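Local coordinates for protein probable zinc protease PqqL (Escherichia coli, PDB 6OFT) that probably acts as a zinc-dependent periplasmic endopeptidase of the M16 family; this chain is the first half of the protein, at residues A155-F159 against R243-I247; L259-L263 against L424-Q428; Q285-R290 against E354-V358; D328-Q332 against Q434-N438; K359-L363 against W409-T413. Residue numbers count along the deposited sequence, not the author numbering.

In the fold
All five contacts lie away from the predicted zinc site formed by H54, H58 and E134. Contact 1 joins the two halves of this fragment, setting a helix of the first M16 unit on the edge strand of the second unit's five-stranded sheet. Contacts 2 and 4 belong to that same sheet: contact 1 touches both, with centres about 15 and 16 Å away, and I247 N lies 2.7 Å from Q434 O, a probable backbone hydrogen bond to contact 4. Contacts 3 and 5 lie among the helices packed with this sheet, share helix 352-371 and have centres about 10 Å apart, with Q285 OE1 2.8 Å from R362 NH1. The glycerol in contact 2 probably comes from the crystallisation liquor.

Contact 1 of 5, residues A155-F159 against R243-I247; sequences ARRPF and RFNII
F159 lays one face of its phenyl ring over N245, whose CB stands 3.9 Å from the F159 ring centroid and 21° off its normal, a CH-pi contact. This is helix-on-edge-strand packing between the two M16 units: residues 155-159 belong to helix 148-160 of the first, and 243-247 to strand 242-248, an outermost strand of the second unit's mixed sheet. The segment axes run almost antiparallel, at 172° and 9.6 Å apart, so that the CA of A155 faces that of I247 at 6.8 Å and the CA of F159 faces that of R243 at 7.4 Å. P158 lacks an amide hydrogen and the helix is kinked there; F159 N makes only a weak bond to R156 O, 3.1 Å. In the extended strand R243, N245 and I247 direct their CB atoms toward the helix. F159 takes chi1 m with chi2 near 85°, putting its edge against R243, with CD2 3.7 Å from R243 CB. R243 turns its guanidinium to salt bridges with D429 and E239, while R156 pairs with E433. At the other end small A155 lets the strand approach: A155 CB lies 4.1 Å from I247 CG1.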
# COMPACT_ATOMS: atom_id res chain seq x y z
N ALA A 155 7.83 -16.80 0.21
CA ALA A 155 9.21 -17.12 -0.21
C ALA A 155 10.10 -15.86 -0.29
O ALA A 155 11.27 -15.91 0.09
CB ALA A 155 9.22 -17.85 -1.54
N ARG A 156 9.54 -14.74 -0.79
CA ARG A 156 10.22 -13.44 -0.93
C ARG A 156 10.40 -12.74 0.41
O ARG A 156 11.35 -11.97 0.59
CB ARG A 156 9.40 -12.54 -1.87
CG ARG A 156 10.09 -11.23 -2.29
CD ARG A 156 9.30 -10.45 -3.32
NE ARG A 156 9.29 -11.15 -4.61
CZ ARG A 156 8.20 -11.46 -5.30
NH1 ARG A 156 7.00 -11.12 -4.84
NH2 ARG A 156 8.30 -12.11 -6.45
N ARG A 157 9.42 -12.96 1.33
CA ARG A 157 9.27 -12.33 2.64
C ARG A 157 10.55 -12.18 3.46
O ARG A 157 10.80 -11.04 3.86
CB ARG A 157 8.21 -13.06 3.47
CG ARG A 157 7.35 -12.12 4.25
CD ARG A 157 6.16 -12.81 4.86
NE ARG A 157 5.42 -11.84 5.67
CZ ARG A 157 5.71 -11.58 6.93
NH1 ARG A 157 6.67 -12.24 7.55
NH2 ARG A 157 5.03 -10.65 7.59
N PRO A 158 11.37 -13.24 3.73
CA PRO A 158 12.58 -13.03 4.56
C PRO A 158 13.60 -12.08 3.95
O PRO A 158 14.34 -11.42 4.68
CB PRO A 158 13.14 -14.45 4.72
CG PRO A 158 11.99 -15.35 4.45
CD PRO A 158 11.24 -14.67 3.38
N PHE A 159 13.65 -12.02 2.61
CA PHE A 159 14.55 -11.17 1.85
C PHE A 159 14.05 -9.73 1.88
O PHE A 159 14.80 -8.81 2.25
CB PHE A 159 14.68 -11.67 0.39
CG PHE A 159 15.22 -13.08 0.26
CD1 PHE A 159 14.38 -14.18 0.35
CD2 PHE A 159 16.58 -13.31 0.07
CE1 PHE A 159 14.89 -15.49 0.28
CE2 PHE A 159 17.09 -14.61 0.01
CZ PHE A 159 16.24 -15.69 0.11
N ARG A 243 21.88 -10.79 -1.29
CA ARG A 243 21.25 -12.11 -1.20
C ARG A 243 20.78 -12.61 -2.54
O ARG A 243 20.69 -11.84 -3.50
CB ARG A 243 20.10 -12.12 -0.18
CG ARG A 243 20.53 -11.85 1.24
CD ARG A 243 19.55 -10.87 1.83
NE ARG A 243 20.09 -9.53 1.82
CZ ARG A 243 19.37 -8.42 1.89
NH1 ARG A 243 18.04 -8.48 1.97
NH2 ARG A 243 19.96 -7.24 1.88
N PHE A 244 20.48 -13.92 -2.62
CA PHE A 244 20.05 -14.56 -3.86
C PHE A 244 18.93 -15.53 -3.57
O PHE A 244 19.02 -16.28 -2.60
CB PHE A 244 21.23 -15.33 -4.52
CG PHE A 244 22.33 -14.45 -5.06
CD1 PHE A 244 23.37 -14.03 -4.23
CD2 PHE A 244 22.36 -14.09 -6.40
CE1 PHE A 244 24.38 -13.20 -4.72
CE2 PHE A 244 23.38 -13.28 -6.90
CZ PHE A 244 24.38 -12.84 -6.05
N ASN A 245 17.89 -15.53 -4.42
CA ASN A 245 16.75 -16.44 -4.25
C ASN A 245 16.19 -16.93 -5.58
O ASN A 245 16.21 -16.21 -6.57
CB ASN A 245 15.61 -15.73 -3.48
CG ASN A 245 14.57 -16.69 -2.93
OD1 ASN A 245 14.82 -17.87 -2.75
ND2 ASN A 245 13.39 -16.19 -2.64
N ILE A 246 15.69 -18.16 -5.59
CA ILE A 246 15.01 -18.74 -6.74
C ILE A 246 13.67 -19.22 -6.21
O ILE A 246 13.63 -19.98 -5.24
CB ILE A 246 15.79 -19.84 -7.53
CG1 ILE A 246 17.15 -19.31 -8.08
CG2 ILE A 246 14.94 -20.44 -8.67
CD1 ILE A 246 18.19 -20.48 -8.47
N ILE A 247 12.56 -18.69 -6.78
CA ILE A 247 11.21 -19.07 -6.39
C ILE A 247 10.72 -20.08 -7.40
O ILE A 247 10.52 -19.74 -8.57
CB ILE A 247 10.24 -17.86 -6.21
CG1 ILE A 247 10.79 -16.85 -5.19
CG2 ILE A 247 8.82 -18.36 -5.81
CD1 ILE A 247 10.06 -15.58 -5.09

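Contact 2 of 5, residues L259-L263 against L424-Q428; sequences LYYRL and LRKNQ. With GOL (glycerol), chain C.
A hydrogen bond of only 2.4 Å, unusually short, links Y261 OH to O3 of a glycerol that probably came from the crystallisation liquor. Y261 OH also accepts from R425 NH1 at 3.0 Å, and glycerol O3 donates to R425 O at 3.1 Å; E455 and W432 also bind the glycerol. R425 starts with CB directed away and folds back through three m torsions, which brings NH1 to 3.6 Å from L259 CD2, while its NH2 end forms a salt bridge with D346. Residues 259-263 are extended, with L259, Y261 and L263 facing the partner in alternation. Residues 424-428 carry the chain out of helix 414-425 into a bend, where N427 N bonds L424 O at 3.1 Å and N427 changes to phi/psi -68/118. This bend joins the helix to strand 430-436, the antiparallel neighbour of strand 256-264 in the mixed sheet, so the end of the helix packs on the sheet that the chain joins a few residues later. Y261 and N427 are nearest in register, CA to CA 7.1 Å. Y261, chi1 m and chi2 -78°, offers a ring face to L424: L424 CG is 4.2 Å from the Y261 centroid, a CH-pi contact. N427, chi1 t, suits the bend because its amide has both a donor and an acceptor: OD1 closes an Asx turn onto the backbone N of D429, and N427 ND2 donates to R262 O at 2.9 Å, 163°.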
# COMPACT_ATOMS: atom_id res chain seq x y z
N LEU A 259 16.19 -7.61 -9.71
CA LEU A 259 17.13 -7.08 -8.70
C LEU A 259 16.34 -6.15 -7.78
O LEU A 259 15.69 -5.27 -8.31
CB LEU A 259 18.28 -6.33 -9.36
CG LEU A 259 19.21 -5.59 -8.41
CD1 LEU A 259 19.83 -6.53 -7.40
CD2 LEU A 259 20.31 -4.87 -9.16
N TYR A 260 16.33 -6.40 -6.49
CA TYR A 260 15.62 -5.61 -5.49
C TYR A 260 16.61 -4.86 -4.62
O TYR A 260 17.58 -5.44 -4.15
CB TYR A 260 14.82 -6.53 -4.56
CG TYR A 260 13.54 -7.11 -5.13
CD1 TYR A 260 13.57 -8.19 -6.01
CD2 TYR A 260 12.30 -6.65 -4.70
CE1 TYR A 260 12.39 -8.75 -6.50
CE2 TYR A 260 11.11 -7.20 -5.19
CZ TYR A 260 11.16 -8.23 -6.12
OH TYR A 260 10.00 -8.77 -6.61
N TYR A 261 16.36 -3.59 -4.43
CA TYR A 261 17.14 -2.73 -3.52
C TYR A 261 16.19 -2.34 -2.37
O TYR A 261 15.03 -2.22 -2.63
CB TYR A 261 17.66 -1.48 -4.23
CG TYR A 261 18.80 -1.69 -5.19
CD1 TYR A 261 20.09 -1.87 -4.74
CD2 TYR A 261 18.59 -1.70 -6.55
CE1 TYR A 261 21.15 -2.05 -5.61
CE2 TYR A 261 19.63 -1.87 -7.43
CZ TYR A 261 20.92 -2.06 -6.96
OH TYR A 261 21.96 -2.24 -7.80
N ARG A 262 16.67 -2.20 -1.15
CA ARG A 262 15.83 -1.79 -0.02
C ARG A 262 16.41 -0.48 0.48
O ARG A 262 17.62 -0.35 0.61
CB ARG A 262 15.79 -2.85 1.10
CG ARG A 262 15.31 -4.25 0.68
CD ARG A 262 14.94 -5.12 1.87
NE ARG A 262 15.90 -4.98 2.98
CZ ARG A 262 15.57 -4.98 4.27
NH1 ARG A 262 14.30 -5.15 4.64
NH2 ARG A 262 16.50 -4.81 5.19
N LEU A 263 15.55 0.50 0.73
CA LEU A 263 16.03 1.83 1.14
C LEU A 263 14.97 2.59 1.95
O LEU A 263 13.79 2.30 1.80
CB LEU A 263 16.43 2.66 -0.12
CG LEU A 263 15.33 2.98 -1.16
CD1 LEU A 263 15.64 4.27 -1.87
CD2 LEU A 263 15.17 1.85 -2.18
N LEU A 424 22.06 4.50 -5.51
CA LEU A 424 21.20 3.29 -5.50
C LEU A 424 22.04 2.07 -5.87
O LEU A 424 21.93 1.10 -5.22
CB LEU A 424 20.04 3.44 -6.48
CG LEU A 424 19.16 2.21 -6.66
CD1 LEU A 424 18.40 1.89 -5.40
CD2 LEU A 424 18.21 2.37 -7.81
N ARG A 425 22.90 2.21 -6.84
CA ARG A 425 23.73 1.09 -7.33
C ARG A 425 24.84 0.71 -6.32
O ARG A 425 25.36 -0.37 -6.45
CB ARG A 425 24.25 1.40 -8.74
CG ARG A 425 23.16 1.50 -9.80
CD ARG A 425 22.61 0.15 -10.16
NE ARG A 425 23.46 -0.51 -11.13
CZ ARG A 425 23.48 -1.80 -11.36
NH1 ARG A 425 22.68 -2.62 -10.71
NH2 ARG A 425 24.29 -2.28 -12.26
N LYS A 426 25.19 1.56 -5.39
CA LYS A 426 26.21 1.24 -4.37
C LYS A 426 25.49 0.70 -3.12
O LYS A 426 26.17 0.36 -2.18
CB LYS A 426 26.96 2.51 -3.98
CG LYS A 426 27.97 3.04 -4.97
CD LYS A 426 28.66 2.02 -5.84
CE LYS A 426 29.79 2.61 -6.66
NZ LYS A 426 31.08 1.93 -6.40
N ASN A 427 24.18 0.64 -3.11
CA ASN A 427 23.40 0.18 -1.94
C ASN A 427 23.64 -1.32 -1.71
O ASN A 427 23.31 -2.11 -2.57
CB ASN A 427 21.94 0.63 -2.06
CG ASN A 427 21.02 0.21 -0.96
OD1 ASN A 427 21.39 -0.53 -0.08
ND2 ASN A 427 19.79 0.70 -1.02
N GLN A 428 24.19 -1.65 -0.57
CA GLN A 428 24.53 -3.03 -0.16
C GLN A 428 23.29 -3.86 0.24
O GLN A 428 23.39 -5.08 0.35
CB GLN A 428 25.51 -3.00 1.02
CG GLN A 428 26.76 -2.15 0.82
CD GLN A 428 27.51 -2.06 2.12
OE1 GLN A 428 28.34 -2.91 2.44
NE2 GLN A 428 27.24 -1.02 2.90
C1 GOL C . 24.10 -6.40 -7.42
O1 GOL C . 24.90 -7.36 -8.01
C2 GOL C . 24.96 -5.23 -7.01
O2 GOL C . 25.50 -4.67 -8.20
C3 GOL C . 24.10 -4.30 -6.18
O3 GOL C . 23.95 -3.08 -6.80

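Contact 3 of 5, residues Q285-R290 against E354-V358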
# COMPACT_ATOMS: atom_id res chain seq x y z
N GLN A 285 10.33 5.22 -13.82
CA GLN A 285 9.68 5.46 -15.10
C GLN A 285 10.65 5.45 -16.29
O GLN A 285 10.32 4.88 -17.32
CB GLN A 285 8.86 6.77 -15.10
CG GLN A 285 8.06 6.95 -16.42
CD GLN A 285 7.02 8.04 -16.38
OE1 GLN A 285 6.69 8.58 -15.33
NE2 GLN A 285 6.48 8.36 -17.55
N LEU A 286 11.83 6.08 -16.14
CA LEU A 286 12.82 6.14 -17.21
C LEU A 286 13.31 4.74 -17.59
O LEU A 286 13.43 4.45 -18.78
CB LEU A 286 13.98 7.07 -16.81
CG LEU A 286 13.70 8.58 -16.89
CD1 LEU A 286 14.66 9.33 -16.01
CD2 LEU A 286 13.81 9.10 -18.32
N PHE A 287 13.52 3.86 -16.58
CA PHE A 287 13.91 2.47 -16.80
C PHE A 287 12.82 1.78 -17.65
O PHE A 287 13.14 1.16 -18.66
CB PHE A 287 14.07 1.73 -15.45
CG PHE A 287 14.51 0.29 -15.60
CD1 PHE A 287 13.57 -0.72 -15.81
CD2 PHE A 287 15.85 -0.05 -15.54
CE1 PHE A 287 13.97 -2.05 -15.94
CE2 PHE A 287 16.25 -1.39 -15.68
CZ PHE A 287 15.31 -2.37 -15.88
N ASN A 288 11.54 1.90 -17.21
CA ASN A 288 10.35 1.35 -17.87
C ASN A 288 10.25 1.81 -19.31
O ASN A 288 10.01 0.99 -20.19
CB ASN A 288 9.07 1.73 -17.09
CG ASN A 288 8.97 1.00 -15.78
OD1 ASN A 288 9.67 0.02 -15.56
ND2 ASN A 288 8.09 1.44 -14.87
N GLN A 289 10.41 3.13 -19.52
CA GLN A 289 10.38 3.81 -20.82
C GLN A 289 11.43 3.19 -21.75
O GLN A 289 11.05 2.67 -22.80
CB GLN A 289 10.60 5.34 -20.63
CG GLN A 289 10.67 6.16 -21.92
CD GLN A 289 10.58 7.65 -21.67
OE1 GLN A 289 11.59 8.37 -21.65
NE2 GLN A 289 9.36 8.16 -21.48
N ARG A 290 12.71 3.14 -21.32
CA ARG A 290 13.79 2.56 -22.13
C ARG A 290 13.53 1.11 -22.51
O ARG A 290 13.63 0.79 -23.68
CB ARG A 290 15.17 2.72 -21.49
CG ARG A 290 16.25 2.74 -22.56
CD ARG A 290 17.62 2.95 -22.00
NE ARG A 290 17.90 4.37 -21.77
CZ ARG A 290 19.02 4.80 -21.22
NH1 ARG A 290 19.97 3.95 -20.86
NH2 ARG A 290 19.21 6.10 -21.02
N GLU A 354 15.13 12.27 -22.95
CA GLU A 354 14.44 11.20 -22.24
C GLU A 354 13.74 11.73 -20.98
O GLU A 354 12.59 11.37 -20.72
CB GLU A 354 15.44 10.11 -21.83
CG GLU A 354 15.69 9.02 -22.86
CD GLU A 354 16.61 7.95 -22.29
OE1 GLU A 354 16.18 6.78 -22.21
OE2 GLU A 354 17.74 8.30 -21.90
N LEU A 355 14.44 12.60 -20.21
CA LEU A 355 13.91 13.23 -19.00
C LEU A 355 12.82 14.25 -19.36
O LEU A 355 11.77 14.27 -18.71
CB LEU A 355 15.04 13.88 -18.15
CG LEU A 355 14.60 14.55 -16.81
CD1 LEU A 355 13.82 13.56 -15.89
CD2 LEU A 355 15.80 15.14 -16.09
N ASP A 356 13.05 15.07 -20.41
CA ASP A 356 12.09 16.05 -20.92
C ASP A 356 10.79 15.39 -21.38
O ASP A 356 9.73 15.96 -21.16
CB ASP A 356 12.68 16.90 -22.07
CG ASP A 356 13.61 18.02 -21.66
OD1 ASP A 356 13.58 18.43 -20.47
OD2 ASP A 356 14.38 18.50 -22.52
N ASP A 357 10.87 14.18 -21.98
CA ASP A 357 9.67 13.45 -22.38
C ASP A 357 8.90 12.89 -21.16
O ASP A 357 7.68 12.92 -21.17
CB ASP A 357 9.99 12.33 -23.37
CG ASP A 357 8.74 11.63 -23.90
OD1 ASP A 357 7.94 12.29 -24.61
OD2 ASP A 357 8.58 10.43 -23.61
N VAL A 358 9.59 12.40 -20.13
CA VAL A 358 8.94 11.89 -18.91
C VAL A 358 8.16 13.03 -18.22
O VAL A 358 6.97 12.87 -17.95
CB VAL A 358 9.92 11.12 -17.98
CG1 VAL A 358 9.49 11.16 -16.51
CG2 VAL A 358 10.05 9.68 -18.45
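E354 carries the salt bridge of this helix crossing. Its CB points toward the partner helix, and the carboxylate forms a two-pronged salt bridge: R290 NE donates to E354 OE1 at 3.0 Å and R290 NH2 to E354 OE2 at 2.8 Å. A long arginine facing a glutamate lets the charges meet although the segment axes are 10.6 Å apart, and both have second partners, R290 at G349 O and E354 at the backbone N of S351. The E354 carbonyl O rests 3.5 Å from L286 CD2. L355 has its CB directed away from the other helix, yet its CD1 lies 4.3 Å from L286 CD1, and both leucines also touch L417 of helix 414-425. The segment axes cross steeply, at 106°, among the helices packed with the five-stranded sheet of the second M16 unit: F287, whose CB points away from this contact, meets F322 of strand 317-326 with its ring. D357 then brings OD2 to 3.2 Å from Q289 NE2. V358 ends the walk at the tightest backbone approach, its CA 7.1 Å from that of L286. Branched at CB and short, it fits close to the crossing: V358 CG2 touches L286 CD2 at 3.8 Å, Q289 NE2 at 3.5 Å and Q285 NE2 at 3.9 Å, while Q285 OE1 accepts a hydrogen bond from R362 NH1.

Contact 4 of 5, residues D328-Q332 against Q434-N438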
# COMPACT_ATOMS: atom_id res chain seq x y z
N ASP A 328 9.45 -17.75 -22.33
CA ASP A 328 9.35 -19.17 -21.97
C ASP A 328 10.23 -19.53 -20.75
O ASP A 328 9.96 -19.07 -19.64
CB ASP A 328 9.63 -20.10 -23.18
CG ASP A 328 8.77 -19.85 -24.40
OD1 ASP A 328 7.52 -19.89 -24.27
OD2 ASP A 328 9.34 -19.63 -25.50
N ASP A 329 11.30 -20.32 -21.00
CA ASP A 329 12.27 -20.81 -20.02
C ASP A 329 13.67 -20.23 -20.25
O ASP A 329 14.64 -20.66 -19.62
CB ASP A 329 12.31 -22.36 -20.08
CG ASP A 329 10.96 -23.02 -19.86
OD1 ASP A 329 10.09 -22.40 -19.20
OD2 ASP A 329 10.76 -24.15 -20.36
N ASN A 330 13.78 -19.23 -21.14
CA ASN A 330 15.04 -18.61 -21.50
C ASN A 330 15.51 -17.64 -20.40
O ASN A 330 15.39 -16.42 -20.54
CB ASN A 330 14.96 -17.98 -22.90
CG ASN A 330 14.47 -18.92 -23.99
OD1 ASN A 330 14.51 -20.16 -23.88
ND2 ASN A 330 13.99 -18.35 -25.09
N MET A 331 16.06 -18.21 -19.31
CA MET A 331 16.56 -17.46 -18.16
C MET A 331 17.81 -16.64 -18.47
O MET A 331 17.98 -15.56 -17.91
CB MET A 331 16.77 -18.37 -16.93
CG MET A 331 15.51 -19.15 -16.51
SD MET A 331 14.05 -18.13 -16.19
CE MET A 331 14.42 -17.55 -14.54
N GLN A 332 18.66 -17.13 -19.39
CA GLN A 332 19.89 -16.45 -19.80
C GLN A 332 19.60 -15.14 -20.52
O GLN A 332 20.23 -14.12 -20.21
CB GLN A 332 20.77 -17.37 -20.65
CG GLN A 332 22.24 -16.94 -20.72
CD GLN A 332 22.98 -17.18 -19.43
OE1 GLN A 332 23.08 -18.31 -18.94
NE2 GLN A 332 23.51 -16.11 -18.86
N GLN A 434 15.04 -14.96 -9.00
CA GLN A 434 14.55 -15.61 -10.20
C GLN A 434 13.29 -16.37 -9.88
O GLN A 434 13.17 -16.94 -8.80
CB GLN A 434 15.60 -16.55 -10.82
CG GLN A 434 16.60 -15.79 -11.68
CD GLN A 434 17.82 -16.60 -12.01
OE1 GLN A 434 18.10 -16.91 -13.16
NE2 GLN A 434 18.58 -16.96 -10.99
N MET A 435 12.35 -16.39 -10.83
CA MET A 435 11.08 -17.10 -10.68
C MET A 435 11.00 -18.13 -11.78
O MET A 435 11.25 -17.81 -12.94
CB MET A 435 9.91 -16.11 -10.72
CG MET A 435 9.77 -15.34 -9.43
SD MET A 435 8.49 -14.07 -9.46
CE MET A 435 6.97 -15.11 -9.52
N VAL A 436 10.78 -19.40 -11.39
CA VAL A 436 10.70 -20.56 -12.30
C VAL A 436 9.42 -21.36 -12.04
O VAL A 436 8.97 -21.45 -10.90
CB VAL A 436 11.99 -21.43 -12.32
CG1 VAL A 436 13.17 -20.65 -12.88
CG2 VAL A 436 12.33 -22.00 -10.94
N ASN A 437 8.81 -21.90 -13.11
CA ASN A 437 7.54 -22.65 -12.97
C ASN A 437 7.57 -24.07 -13.55
O ASN A 437 6.55 -24.76 -13.55
CB ASN A 437 6.36 -21.84 -13.54
CG ASN A 437 6.45 -21.45 -14.99
OD1 ASN A 437 7.29 -21.93 -15.76
ND2 ASN A 437 5.57 -20.55 -15.39
N ASN A 438 8.74 -24.52 -14.02
CA ASN A 438 8.95 -25.86 -14.56
C ASN A 438 10.42 -26.22 -14.36
O ASN A 438 11.22 -25.33 -14.03
CB ASN A 438 8.50 -25.98 -16.03
CG ASN A 438 9.25 -25.09 -16.99
OD1 ASN A 438 10.39 -25.39 -17.39
ND2 ASN A 438 8.63 -24.00 -17.39
O HOH W 1 17.21 -15.22 -15.22
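Residues 328-332 lead into helix 331-348 through an inverse gamma turn centred on N330, with a weak bond of 2.8 Å from M331 N to D329 O. In the partner segment, 434-436 is extended strand, and the chain turns at N437 so that N438 becomes the N-cap of helix 439-444. The CA atoms of D329 and V436 are 7.9 Å apart, those of M331 and Q434 8.4 Å. D329 OD1 accepts from N438 ND2 at 2.8 Å and 172°; N438 can do this while capping because its OD1 serves the backbone N of A441. M331 supplies a flexible apolar side chain, folded through three m torsions, whose CE meets V436 CG1 at 3.7 Å and M435 O at 3.6 Å. One water donates to M331 O and to Q434 OE1, each at 2.8 Å, while Q434 NE2 binds L446 O. The contact thus joins the start of helix 331-348 to the end of strand 430-436, a strand running between 242-248 and 256-264, with helix 439-444 following directly.

Contact 5 of 5, residues K359-L363 against W409-T413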
# COMPACT_ATOMS: atom_id res chain seq x y z
N LYS A 359 8.81 14.20 -18.02
CA LYS A 359 8.21 15.39 -17.43
C LYS A 359 6.98 15.90 -18.21
O LYS A 359 5.90 16.01 -17.62
CB LYS A 359 9.25 16.50 -17.28
CG LYS A 359 10.30 16.22 -16.21
CD LYS A 359 11.27 17.37 -16.16
CE LYS A 359 12.31 17.18 -15.09
NZ LYS A 359 13.21 18.36 -15.05
N SER A 360 7.13 16.17 -19.52
CA SER A 360 6.04 16.66 -20.38
C SER A 360 4.82 15.73 -20.45
O SER A 360 3.69 16.24 -20.44
CB SER A 360 6.54 17.00 -21.78
OG SER A 360 6.86 15.84 -22.53
N THR A 361 5.02 14.40 -20.50
CA THR A 361 3.90 13.44 -20.56
C THR A 361 3.18 13.30 -19.21
O THR A 361 1.97 13.06 -19.18
CB THR A 361 4.33 12.07 -21.10
OG1 THR A 361 5.39 11.56 -20.29
CG2 THR A 361 4.75 12.13 -22.56
N ARG A 362 3.93 13.45 -18.10
CA ARG A 362 3.39 13.42 -16.74
C ARG A 362 2.61 14.71 -16.48
O ARG A 362 1.50 14.64 -15.97
CB ARG A 362 4.49 13.22 -15.69
CG ARG A 362 4.90 11.77 -15.50
CD ARG A 362 6.24 11.65 -14.82
NE ARG A 362 6.12 11.81 -13.37
CZ ARG A 362 6.53 10.92 -12.47
NH1 ARG A 362 7.10 9.78 -12.86
NH2 ARG A 362 6.37 11.16 -11.18
N LEU A 363 3.16 15.87 -16.90
CA LEU A 363 2.47 17.15 -16.75
C LEU A 363 1.19 17.21 -17.58
O LEU A 363 0.21 17.79 -17.13
CB LEU A 363 3.38 18.34 -17.10
CG LEU A 363 4.52 18.64 -16.11
CD1 LEU A 363 5.49 19.64 -16.72
CD2 LEU A 363 3.99 19.12 -14.75
N TRP A 409 9.86 20.09 -10.22
CA TRP A 409 10.56 19.18 -11.14
C TRP A 409 11.69 19.87 -11.91
O TRP A 409 12.54 19.17 -12.45
CB TRP A 409 9.62 18.46 -12.11
CG TRP A 409 8.70 17.43 -11.51
CD1 TRP A 409 8.74 16.92 -10.25
CD2 TRP A 409 7.63 16.75 -12.19
NE1 TRP A 409 7.76 15.97 -10.09
CE2 TRP A 409 7.07 15.84 -11.26
CE3 TRP A 409 7.10 16.82 -13.49
CZ2 TRP A 409 5.98 15.02 -11.59
CZ3 TRP A 409 6.03 15.99 -13.81
CH2 TRP A 409 5.48 15.12 -12.87
N GLN A 410 11.76 21.23 -11.91
CA GLN A 410 12.86 21.91 -12.60
C GLN A 410 14.19 21.76 -11.82
O GLN A 410 15.27 21.98 -12.37
CB GLN A 410 12.51 23.37 -12.98
CG GLN A 410 12.28 24.34 -11.83
CD GLN A 410 11.35 25.50 -12.19
OE1 GLN A 410 10.26 25.33 -12.75
NE2 GLN A 410 11.75 26.70 -11.82
N GLN A 411 14.10 21.29 -10.57
CA GLN A 411 15.26 20.95 -9.73
C GLN A 411 15.76 19.52 -10.05
O GLN A 411 16.83 19.12 -9.59
CB GLN A 411 14.90 21.07 -8.24
CG GLN A 411 14.92 22.51 -7.77
CD GLN A 411 14.45 22.64 -6.36
OE1 GLN A 411 15.14 22.26 -5.41
NE2 GLN A 411 13.25 23.17 -6.19
N ILE A 412 14.98 18.75 -10.83
CA ILE A 412 15.35 17.38 -11.23
C ILE A 412 16.06 17.44 -12.56
O ILE A 412 15.49 17.89 -13.55
CB ILE A 412 14.12 16.43 -11.23
CG1 ILE A 412 13.44 16.43 -9.83
CG2 ILE A 412 14.51 14.99 -11.70
CD1 ILE A 412 12.07 15.80 -9.79
N THR A 413 17.34 17.05 -12.58
CA THR A 413 18.15 17.10 -13.80
C THR A 413 18.70 15.73 -14.13
O THR A 413 18.59 14.80 -13.34
CB THR A 413 19.31 18.12 -13.66
OG1 THR A 413 20.17 17.72 -12.60
CG2 THR A 413 18.82 19.56 -13.47
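K359 gives this contact its polar centre. From chi1 m its side chain runs fully extended, every later torsion t, and the ammonium group donates to two carbonyls: K359 NZ is 2.8 Å from W409 O and 2.8 Å from I412 O. Residues 409-411 form a short 3-10 turn in which I412 N also bonds W409 O, at 3.0 Å, so this carbonyl serves the turn and the lysine together. A long, charged residue suits the place, since it spans from the helix to carbonyls gathered at the turn, while its aliphatic part packs on the way, K359 CE lying 4.2 Å from W409 CB and 4.3 Å from I412 CB. K359 O, which accepts the helical bond from L363 N at 2.8 Å, lies at the edge of the W409 ring. One turn on, R362 directs its CB toward the loop and brings NE to 3.4 Å from W409 CH2; the far nitrogens of its guanidinium are bound to Q285 and S281. L363 completes the face, with CG 3.8 Å from W409 CZ3. The broad indole of W409, chi1 m, is largely enclosed, for beyond helix 352-371 it also touches A278 and M282 of helix 271-296. Next to it L363 meets S405 and K406 of helix 398-408, so W409 and its 3-10 segment sit where helices 271-296, 352-371 and 398-408 meet, just before T413, the N-cap of helix 414-425.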